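Local coordinates for hypothetical protein TTHA0227 (Thermus thermophilus, PDB 2EJQ) that is of unknown function but binds metal ions and, as a zincin-like family member, is probably a metallopeptidase, at residues V7-V10 with E11-E15; I68-Y72 with G73-E77. The protein carries 1 engineered substitution. All coordinates share one frame; numbering follows the deposited sequence.

Contact 1 (V7-V10 with E11-E15)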
loop_
_atom_site.group_PDB
_atom_site.type_symbol
_atom_site.label_atom_id
_atom_site.label_comp_id
_atom_site.label_asym_id
_atom_site.label_seq_id
_atom_site.Cartn_x
_atom_site.Cartn_y
_atom_site.Cartn_z
ATOM N N VAL A 7 11.593 4.508 -3.260
ATOM C CA VAL A 7 11.637 3.262 -2.501
ATOM C C VAL A 7 12.258 3.514 -1.134
ATOM O O VAL A 7 11.749 3.054 -0.113
ATOM C CB VAL A 7 12.473 2.191 -3.223
ATOM C CG1 VAL A 7 12.681 0.989 -2.306
ATOM C CG2 VAL A 7 11.775 1.761 -4.519
ATOM N N GLU A 8 13.355 4.262 -1.138
ATOM C CA GLU A 8 14.090 4.615 0.069
ATOM C C GLU A 8 13.244 5.460 1.032
ATOM O O GLU A 8 13.362 5.339 2.247
ATOM C CB GLU A 8 15.356 5.374 -0.341
ATOM C CG GLU A 8 16.365 5.594 0.757
ATOM C CD GLU A 8 17.675 6.134 0.215
ATOM O OE1 GLU A 8 18.319 5.420 -0.591
ATOM O OE2 GLU A 8 18.053 7.270 0.587
ATOM N N LEU A 9 12.402 6.329 0.485
ATOM C CA LEU A 9 11.551 7.171 1.315
ATOM C C LEU A 9 10.478 6.309 1.975
ATOM O O LEU A 9 10.171 6.474 3.161
ATOM C CB LEU A 9 10.879 8.249 0.463
ATOM C CG LEU A 9 9.826 9.118 1.150
ATOM C CD1 LEU A 9 10.446 9.845 2.347
ATOM C CD2 LEU A 9 9.254 10.104 0.141
ATOM N N VAL A 10 9.911 5.394 1.196
ATOM C CA VAL A 10 8.872 4.497 1.682
ATOM C C VAL A 10 9.372 3.654 2.857
ATOM O O VAL A 10 8.701 3.536 3.880
ATOM C CB VAL A 10 8.397 3.563 0.562
ATOM C CG1 VAL A 10 7.535 2.451 1.139
ATOM C CG2 VAL A 10 7.621 4.361 -0.476
ATOM N N GLU A 11 10.557 3.080 2.707
ATOM C CA GLU A 11 11.139 2.247 3.747
ATOM C C GLU A 11 11.465 3.049 5.009
ATOM O O GLU A 11 11.302 2.556 6.135
ATOM C CB GLU A 11 12.417 1.595 3.231
ATOM C CG GLU A 11 12.234 0.791 1.953
ATOM C CD GLU A 11 13.524 0.145 1.466
ATOM O OE1 GLU A 11 14.563 0.838 1.435
ATOM O OE2 GLU A 11 13.501 -1.052 1.101
ATOM N N ARG A 12 11.938 4.280 4.810
ATOM C CA ARG A 12 12.320 5.138 5.921
ATOM C C ARG A 12 11.065 5.505 6.727
ATOM O O ARG A 12 11.088 5.480 7.960
ATOM C CB ARG A 12 13.055 6.381 5.376
ATOM C CG ARG A 12 13.294 7.505 6.374
ATOM C CD ARG A 12 13.511 8.817 5.732
ATOM N NE ARG A 12 12.569 9.814 6.222
ATOM C CZ ARG A 12 12.200 10.890 5.547
ATOM N NH1 ARG A 12 12.704 11.110 4.370
ATOM N NH2 ARG A 12 11.310 11.728 6.051
ATOM N N LEU A 13 9.972 5.825 6.035
ATOM C CA LEU A 13 8.715 6.155 6.704
ATOM C C LEU A 13 8.093 4.883 7.298
ATOM O O LEU A 13 7.556 4.903 8.412
ATOM C CB LEU A 13 7.738 6.807 5.713
ATOM C CG LEU A 13 8.096 8.189 5.147
ATOM C CD1 LEU A 13 7.055 8.618 4.121
ATOM C CD2 LEU A 13 8.172 9.203 6.270
ATOM N N TRP A 14 8.185 3.774 6.571
ATOM C CA TRP A 14 7.614 2.523 7.048
ATOM C C TRP A 14 8.228 2.095 8.374
ATOM O O TRP A 14 7.523 1.573 9.245
ATOM C CB TRP A 14 7.789 1.411 6.005
ATOM C CG TRP A 14 7.135 0.108 6.389
ATOM C CD1 TRP A 14 7.743 -1.110 6.482
ATOM C CD2 TRP A 14 5.748 -0.115 6.703
ATOM N NE1 TRP A 14 6.827 -2.078 6.831
ATOM C CE2 TRP A 14 5.595 -1.494 6.974
ATOM C CE3 TRP A 14 4.620 0.716 6.777
ATOM C CZ2 TRP A 14 4.365 -2.065 7.317
ATOM C CZ3 TRP A 14 3.391 0.149 7.117
ATOM C CH2 TRP A 14 3.277 -1.232 7.383
ATOM N N GLU A 15 9.534 2.316 8.530
ATOM C CA GLU A 15 10.210 1.962 9.771
ATOM C C GLU A 15 9.760 2.811 10.963
ATOM O O GLU A 15 9.909 2.382 12.101
ATOM C CB GLU A 15 11.729 2.075 9.621
ATOM C CG GLU A 15 12.412 0.864 8.981
ATOM C CD GLU A 15 12.229 -0.422 9.777
ATOM O OE1 GLU A 15 12.297 -0.371 11.027
ATOM O OE2 GLU A 15 12.034 -1.486 9.146
#

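Contact 2 (I68-Y72 with G73-E77)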
loop_
_atom_site.group_PDB
_atom_site.type_symbol
_atom_site.label_atom_id
_atom_site.label_comp_id
_atom_site.label_asym_id
_atom_site.label_seq_id
_atom_site.Cartn_x
_atom_site.Cartn_y
_atom_site.Cartn_z
ATOM N N ILE A 68 0.851 -4.214 1.479
ATOM C CA ILE A 68 0.428 -2.874 1.120
ATOM C C ILE A 68 1.227 -2.640 -0.177
ATOM O O ILE A 68 2.435 -2.886 -0.219
ATOM C CB ILE A 68 0.856 -1.825 2.166
ATOM C CG1 ILE A 68 0.084 -2.065 3.470
ATOM C CG2 ILE A 68 0.616 -0.410 1.602
ATOM C CD1 ILE A 68 0.472 -1.129 4.612
ATOM N N ALA A 69 0.566 -2.217 -1.243
ATOM C CA ALA A 69 1.273 -1.946 -2.487
ATOM C C ALA A 69 1.249 -0.448 -2.754
ATOM O O ALA A 69 0.242 0.212 -2.499
ATOM C CB ALA A 69 0.612 -2.687 -3.636
ATOM N N LEU A 70 2.367 0.083 -3.246
ATOM C CA LEU A 70 2.465 1.494 -3.594
ATOM C C LEU A 70 2.794 1.557 -5.088
ATOM O O LEU A 70 3.591 0.760 -5.590
ATOM C CB LEU A 70 3.552 2.195 -2.770
ATOM C CG LEU A 70 3.247 2.507 -1.293
ATOM C CD1 LEU A 70 4.409 3.264 -0.671
ATOM C CD2 LEU A 70 1.992 3.338 -1.189
ATOM N N TYR A 71 2.166 2.487 -5.803
ATOM C CA TYR A 71 2.394 2.625 -7.234
ATOM C C TYR A 71 3.119 3.938 -7.512
ATOM O O TYR A 71 2.508 5.005 -7.514
ATOM C CB TYR A 71 1.052 2.581 -7.958
ATOM C CG TYR A 71 0.298 1.300 -7.681
ATOM C CD1 TYR A 71 0.762 0.083 -8.173
ATOM C CD2 TYR A 71 -0.847 1.295 -6.876
ATOM C CE1 TYR A 71 0.119 -1.104 -7.873
ATOM C CE2 TYR A 71 -1.496 0.110 -6.572
ATOM C CZ TYR A 71 -1.006 -1.087 -7.073
ATOM O OH TYR A 71 -1.624 -2.273 -6.758
ATOM N N TYR A 72 4.426 3.852 -7.742
ATOM C CA TYR A 72 5.226 5.035 -8.018
ATOM C C TYR A 72 4.699 5.821 -9.218
ATOM O O TYR A 72 4.668 7.049 -9.192
ATOM C CB TYR A 72 6.684 4.642 -8.246
ATOM C CG TYR A 72 7.582 5.806 -8.602
ATOM C CD1 TYR A 72 7.774 6.857 -7.708
ATOM C CD2 TYR A 72 8.245 5.852 -9.832
ATOM C CE1 TYR A 72 8.603 7.924 -8.023
ATOM C CE2 TYR A 72 9.081 6.920 -10.162
ATOM C CZ TYR A 72 9.258 7.954 -9.248
ATOM O OH TYR A 72 10.108 9.002 -9.529
ATOM N N GLY A 73 4.269 5.115 -10.257
ATOM C CA GLY A 73 3.749 5.790 -11.435
ATOM C C GLY A 73 2.519 6.637 -11.154
ATOM O O GLY A 73 2.321 7.687 -11.771
ATOM N N SER A 74 1.670 6.182 -10.233
ATOM C CA SER A 74 0.474 6.937 -9.888
ATOM C C SER A 74 0.860 8.238 -9.198
ATOM O O SER A 74 0.224 9.261 -9.420
ATOM C CB SER A 74 -0.440 6.122 -8.977
ATOM O OG SER A 74 -1.000 5.035 -9.676
ATOM N N PHE A 75 1.894 8.188 -8.356
ATOM C CA PHE A 75 2.380 9.375 -7.654
ATOM C C PHE A 75 2.886 10.418 -8.662
ATOM O O PHE A 75 2.629 11.615 -8.519
ATOM C CB PHE A 75 3.530 9.022 -6.688
ATOM C CG PHE A 75 3.080 8.416 -5.369
ATOM C CD1 PHE A 75 2.703 7.078 -5.293
ATOM C CD2 PHE A 75 3.049 9.189 -4.202
ATOM C CE1 PHE A 75 2.307 6.514 -4.085
ATOM C CE2 PHE A 75 2.651 8.629 -2.979
ATOM C CZ PHE A 75 2.281 7.294 -2.921
ATOM N N LEU A 76 3.629 9.953 -9.666
ATOM C CA LEU A 76 4.169 10.833 -10.693
ATOM C C LEU A 76 3.046 11.515 -11.456
ATOM O O LEU A 76 3.079 12.727 -11.661
ATOM C CB LEU A 76 5.055 10.044 -11.670
ATOM C CG LEU A 76 6.454 9.729 -11.151
ATOM C CD1 LEU A 76 7.208 8.868 -12.146
ATOM C CD2 LEU A 76 7.190 11.029 -10.909
ATOM N N GLU A 77 2.046 10.736 -11.861
ATOM C CA GLU A 77 0.918 11.283 -12.601
ATOM C C GLU A 77 0.242 12.422 -11.841
ATOM O O GLU A 77 -0.057 13.465 -12.415
ATOM C CB GLU A 77 -0.114 10.188 -12.898
ATOM C CG GLU A 77 0.328 9.129 -13.915
ATOM C CD GLU A 77 0.512 9.680 -15.326
ATOM O OE1 GLU A 77 -0.008 10.778 -15.611
ATOM O OE2 GLU A 77 1.167 9.005 -16.154
#

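Contact 1 (V7-V10 with E11-E15)
Leu-9 meets Leu-13 and Arg-12 in a local contact of side chains three and four residues apart within the N-terminal helix 3-16. Four successive i to i+4 backbone bonds set the spacing, from Glu-11 N to Val-7 O through to Trp-14 N to Val-10 O, the last being 2.8 Å long. On them the side chains meet in two rows. In the first, CD1 of Leu-9 does most of the touching: it lies 4.0 Å from Leu-13 CG and also sits over one face of the Arg-12 guanidinium, 3.3 Å from NH1. Leu-9 reaches both because its CG stands anti to the backbone N (chi1 173°), which carries the branch on toward the next turn. The Arg-12 chain bends at chi3, and its NH2 is bound in a salt bridge by Glu-86 of helix 85-105, so the leucine methyl packs against a group already held by charge.

Helix 3-16 is amphipathic. Val-10 and Leu-13 are buried in the core against Val-89 of helix 85-105, the helix that carries an HExxH sequence of the kind found in zincins, with no metal bound to it in this model. Val-10 also reaches the small sheet; Trp-14, partly exposed, touches Val-28 and Ile-68 there and meets Lys-22 in a cation-pi contact. With an alanine at Leu-13, the packing against Leu-9 CD1 is likely to be lost and a gap to open toward Val-89 and Met-93.

The second row is more exposed. Val-7 and Glu-11 run side by side, with Val-7 CG1 4.0 Å from Glu-11 CD. The glutamate CG lies beside its own backbone N (chi1 -56°) and comes within 3.1 Å of Val-7 O, the same carbonyl oxygen that accepts the Glu-11 amide.

Contact 2 (I68-Y72 with G73-E77)
Tyr-72 and Leu-76 meet one turn apart where strand 67-71 runs directly into helix 72-78. The leucine lies across one face of the phenol ring in a CH-pi contact, its CG 4.1 Å from the ring centroid, while CD1 approaches Tyr-72 CE2 to 3.4 Å. Different first torsions bring them together: the tyrosine ring is swung anti to its amide nitrogen (chi1 177°), whereas Leu-76 CG stays beside its own N (chi1 -78°). On the backbone of the same turn, Leu-76 N donates to Tyr-72 O in the carbonyl plane.

Phe-75 also points toward the preceding segment, and its chi1 of -79° brings the ring to the strand's end. Its ring receives Tyr-71 O at the edge, in plane, 3.0 Å from CD1, and Leu-70 CD2 also lies at the ring edge, 4.3 Å from CE1. The same Tyr-71 oxygen takes two weak backbone bonds, from Ser-74 N and Phe-75 N. Ser-74 OG packs 3.6 Å from Tyr-71 CB, but its polar partners are Lys-35 N and Arg-45 O; the Tyr-71 hydroxyl is hydrogen-bonded to Glu-48. Phe-6 of helix 3-16 meets both the Tyr-72 and Phe-75 rings.

Leu-76 is part of a magnesium site observed for this protein, though no ion is bound to this chain. The whole is a direct strand-to-helix junction, with Tyr-71 at the N-cap position, within the zincin-like metallopeptidase family region.

From the N terminus, contact 1 comes first and is complete within helix 3-16. The chain then forms strands 27-31 and 47-50 before contact 2 opens in strand 67-71 and ends in helix 72-78. Neither closes a loop, since the two segments of each follow one another without a gap; the contacts are in series and neither nest nor cross. In space they touch, with Val-10 CG2 3.4 Å from Leu-70 CD1 and Trp-14 CH2 3.9 Å from Ile-68 CD1, so the N-terminal helix packs on the central strand of the mixed sheet. Helix 85-105 joins both: Trp-85 meets Leu-9, Tyr-72 and Phe-75, while Thr-92 meets Leu-70.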